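Long-range contact in zebrafish RNase5 (Danio rerio, PDB 3LJE), which probably cleaves RNA as a fish ribonuclease of the pancreatic RNase/angiogenin family: residues 41-46 against 90-95. Sequence-based numbering, arbitrary orientation.
Sequences TGNDCK and GNRRPN. With SO4 (sulfate ion), chain C.
Asn43 and Cys45 meet Arg93 and Asn91 backbone to backbone, a single beta bridge with Asp44 and Arg92 at its middle. In this pancreatic-ribonuclease fold it ties the loop before strand 48-52 to the turn joining strands 80-89 and 97-112. Two hydrogen bonds hold it: Arg93 N gives to Asn43 O (2.9 Å), almost straight down the carbonyl at 168°, and Cys45 N gives to Asn91 O (3.0 Å) from well above the carbonyl plane. The packed side is the buried Cys45. Its SG, anti to its own carbonyl carbon (chi1 -65°), lies 3.5 Å from Arg92 N, and its disulfide to Cys96 covalently joins the loop to the residue just after 90-95. The solvent side is looser. There one face of the Arg92 guanidinium lies over Asp44 CA, while Asp44 OD1 is modelled too close to Arg92 NH1, so the salt bridge suggested there is doubtful in detail. Arg93 hydrogen-bonds through NH1 to Ser33 O, near the end of helix 28-34. Its side chain crosses that of Asn43, amide and guanidinium planes 56° apart, with Asn43 OD1 3.6 Å from Arg93 CD.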
ATOM      1  N   THR A  41       0.991 -15.302  -0.703  1.00 56.92           N
ATOM      2  CA  THR A  41       0.816 -16.623  -1.301  1.00 58.13           C
ATOM      3  C   THR A  41      -0.205 -17.445  -0.541  1.00 58.37           C
ATOM      4  O   THR A  41      -0.231 -17.444   0.687  1.00 58.76           O
ATOM      5  CB  THR A  41       2.161 -17.369  -1.305  1.00 59.07           C
ATOM      6  OG1 THR A  41       2.823 -17.149  -2.557  1.00 59.70           O
ATOM      7  CG2 THR A  41       1.926 -18.862  -1.096  1.00 59.21           C
ATOM      8  N   GLY A  42      -1.043 -18.150  -1.240  1.00 57.40           N
ATOM      9  CA  GLY A  42      -2.068 -18.864  -0.545  1.00 55.89           C
ATOM     10  C   GLY A  42      -3.205 -17.889  -0.273  1.00 53.78           C
ATOM     11  O   GLY A  42      -3.188 -16.748  -0.729  1.00 54.55           O
ATOM     12  N   ASN A  43      -4.219 -18.321   0.506  1.00 51.16           N
ATOM     13  CA  ASN A  43      -5.429 -17.534   0.720  1.00 47.94           C
ATOM     14  C   ASN A  43      -5.722 -17.020   2.137  1.00 44.81           C
ATOM     15  O   ASN A  43      -6.880 -16.741   2.453  1.00 43.45           O
ATOM     16  CB  ASN A  43      -6.659 -18.369   0.317  1.00 50.04           C
ATOM     17  CG  ASN A  43      -6.708 -18.574  -1.169  1.00 52.13           C
ATOM     18  OD1 ASN A  43      -7.326 -17.797  -1.897  1.00 52.90           O
ATOM     19  ND2 ASN A  43      -6.047 -19.631  -1.644  1.00 54.39           N
ATOM     20  N   ASP A  44      -4.744 -16.876   3.020  1.00 40.88           N
ATOM     21  CA  ASP A  44      -5.116 -16.339   4.317  1.00 38.51           C
ATOM     22  C   ASP A  44      -5.458 -14.822   4.138  1.00 35.39           C
ATOM     23  O   ASP A  44      -5.006 -14.163   3.191  1.00 34.24           O
ATOM     24  CB  ASP A  44      -3.980 -16.491   5.340  1.00 42.29           C
ATOM     25  CG  ASP A  44      -3.401 -17.942   5.387  1.00 44.83           C
ATOM     26  OD1 ASP A  44      -4.229 -18.901   5.356  1.00 45.97           O
ATOM     27  OD2 ASP A  44      -2.136 -18.093   5.456  1.00 47.36           O
ATOM     28  N   CYS A  45      -6.302 -14.341   5.035  1.00 32.09           N
ATOM     29  CA  CYS A  45      -6.745 -12.955   5.067  1.00 29.24           C
ATOM     30  C   CYS A  45      -5.563 -12.175   5.560  1.00 27.99           C
ATOM     31  O   CYS A  45      -4.959 -12.518   6.577  1.00 26.49           O
ATOM     32  CB  CYS A  45      -7.861 -12.770   6.077  1.00 29.47           C
ATOM     33  SG  CYS A  45      -9.413 -13.661   5.657  1.00 30.26           S
ATOM     34  N   LYS A  46      -5.192 -11.152   4.803  1.00 25.46           N
ATOM     35  CA  LYS A  46      -4.094 -10.300   5.216  1.00 23.47           C
ATOM     36  C   LYS A  46      -4.633  -9.452   6.414  1.00 23.41           C
ATOM     37  O   LYS A  46      -5.771  -8.917   6.447  1.00 19.43           O
ATOM     38  CB  LYS A  46      -3.685  -9.464   3.991  1.00 22.09           C
ATOM     39  CG  LYS A  46      -2.504  -8.605   4.316  1.00 21.52           C
ATOM     40  CD  LYS A  46      -1.913  -7.929   3.057  1.00 19.27           C
ATOM     41  CE  LYS A  46      -0.785  -6.935   3.435  1.00 20.02           C
ATOM     42  NZ  LYS A  46      -0.276  -6.193   2.233  1.00 19.73           N
ATOM     43  N   GLY A  90     -12.321 -13.541  10.303  1.00 34.72           N
ATOM     44  CA  GLY A  90     -12.189 -14.445   9.162  1.00 35.50           C
ATOM     45  C   GLY A  90     -10.736 -14.918   9.133  1.00 38.07           C
ATOM     46  O   GLY A  90      -9.837 -14.184   9.593  1.00 38.32           O
ATOM     47  N   ASN A  91     -10.476 -16.096   8.580  1.00 36.88           N
ATOM     48  CA  ASN A  91      -9.133 -16.577   8.547  1.00 39.24           C
ATOM     49  C   ASN A  91      -8.629 -16.696   7.103  1.00 38.33           C
ATOM     50  O   ASN A  91      -7.436 -16.425   6.820  1.00 38.10           O
ATOM     51  CB  ASN A  91      -9.054 -17.918   9.281  1.00 41.48           C
ATOM     52  CG  ASN A  91      -9.435 -17.797  10.741  1.00 43.94           C
ATOM     53  OD1 ASN A  91     -10.590 -18.034  11.116  1.00 47.04           O
ATOM     54  ND2 ASN A  91      -8.481 -17.379  11.579  1.00 45.95           N
ATOM     55  N   ARG A  92      -9.522 -17.104   6.197  1.00 37.03           N
ATOM     56  CA  ARG A  92      -9.099 -17.211   4.807  1.00 37.06           C
ATOM     57  C   ARG A  92     -10.146 -16.621   3.892  1.00 35.50           C
ATOM     58  O   ARG A  92     -11.279 -16.469   4.311  1.00 32.20           O
ATOM     59  CB  ARG A  92      -8.898 -18.680   4.392  1.00 40.63           C
ATOM     60  CG  ARG A  92      -8.047 -19.522   5.381  1.00 45.58           C
ATOM     61  CD  ARG A  92      -7.692 -20.842   4.679  1.00 50.08           C
ATOM     62  NE  ARG A  92      -6.850 -20.515   3.529  1.00 55.54           N
ATOM     63  CZ  ARG A  92      -5.507 -20.602   3.491  1.00 57.86           C
ATOM     64  NH1 ARG A  92      -4.812 -21.049   4.557  1.00 58.54           N
ATOM     65  NH2 ARG A  92      -4.836 -20.170   2.397  1.00 59.00           N
ATOM     66  N   ARG A  93      -9.753 -16.292   2.642  1.00 34.46           N
ATOM     67  CA  ARG A  93     -10.738 -15.790   1.642  1.00 34.59           C
ATOM     68  C   ARG A  93     -11.775 -16.941   1.512  1.00 34.24           C
ATOM     69  O   ARG A  93     -11.384 -18.121   1.512  1.00 34.22           O
ATOM     70  CB  ARG A  93     -10.121 -15.671   0.240  1.00 37.64           C
ATOM     71  CG  ARG A  93      -9.209 -14.510  -0.061  1.00 40.38           C
ATOM     72  CD  ARG A  93      -8.755 -14.540  -1.595  1.00 41.16           C
ATOM     73  NE  ARG A  93      -9.814 -14.340  -2.614  1.00 42.55           N
ATOM     74  CZ  ARG A  93     -10.097 -13.142  -3.189  1.00 43.81           C
ATOM     75  NH1 ARG A  93      -9.435 -12.020  -2.847  1.00 42.36           N
ATOM     76  NH2 ARG A  93     -10.957 -13.062  -4.198  1.00 43.10           N
ATOM     77  N   PRO A  94     -13.056 -16.622   1.304  1.00 32.71           N
ATOM     78  CA  PRO A  94     -13.589 -15.246   1.163  1.00 31.72           C
ATOM     79  C   PRO A  94     -14.234 -14.694   2.441  1.00 31.48           C
ATOM     80  O   PRO A  94     -15.112 -13.776   2.408  1.00 30.07           O
ATOM     81  CB  PRO A  94     -14.671 -15.456   0.116  1.00 32.92           C
ATOM     82  CG  PRO A  94     -15.371 -16.790   0.707  1.00 32.49           C
ATOM     83  CD  PRO A  94     -14.105 -17.643   1.033  1.00 32.10           C
ATOM     84  N   ASN A  95     -13.828 -15.220   3.582  1.00 31.48           N
ATOM     85  CA  ASN A  95     -14.517 -14.789   4.756  1.00 31.46           C
ATOM     86  C   ASN A  95     -13.904 -13.546   5.383  1.00 31.53           C
ATOM     87  O   ASN A  95     -14.366 -13.156   6.439  1.00 31.38           O
ATOM     88  CB  ASN A  95     -14.509 -15.897   5.809  1.00 33.65           C
ATOM     89  CG  ASN A  95     -14.859 -17.277   5.233  1.00 37.61           C
ATOM     90  OD1 ASN A  95     -15.829 -17.413   4.449  1.00 37.37           O
ATOM     91  ND2 ASN A  95     -14.110 -18.324   5.658  1.00 38.30           N
TER
HETATM   92  S   SO4 C1000       3.936  -4.755   1.511  0.89 44.49           S
HETATM   93  O1  SO4 C1000       3.795  -4.280   3.027  0.89 40.13           O
HETATM   94  O2  SO4 C1000       4.515  -3.677   0.542  0.89 31.93           O
HETATM   95  O3  SO4 C1000       4.821  -5.993   1.472  0.89 41.74           O
HETATM   96  O4  SO4 C1000       2.467  -5.192   1.115  0.89 35.25           O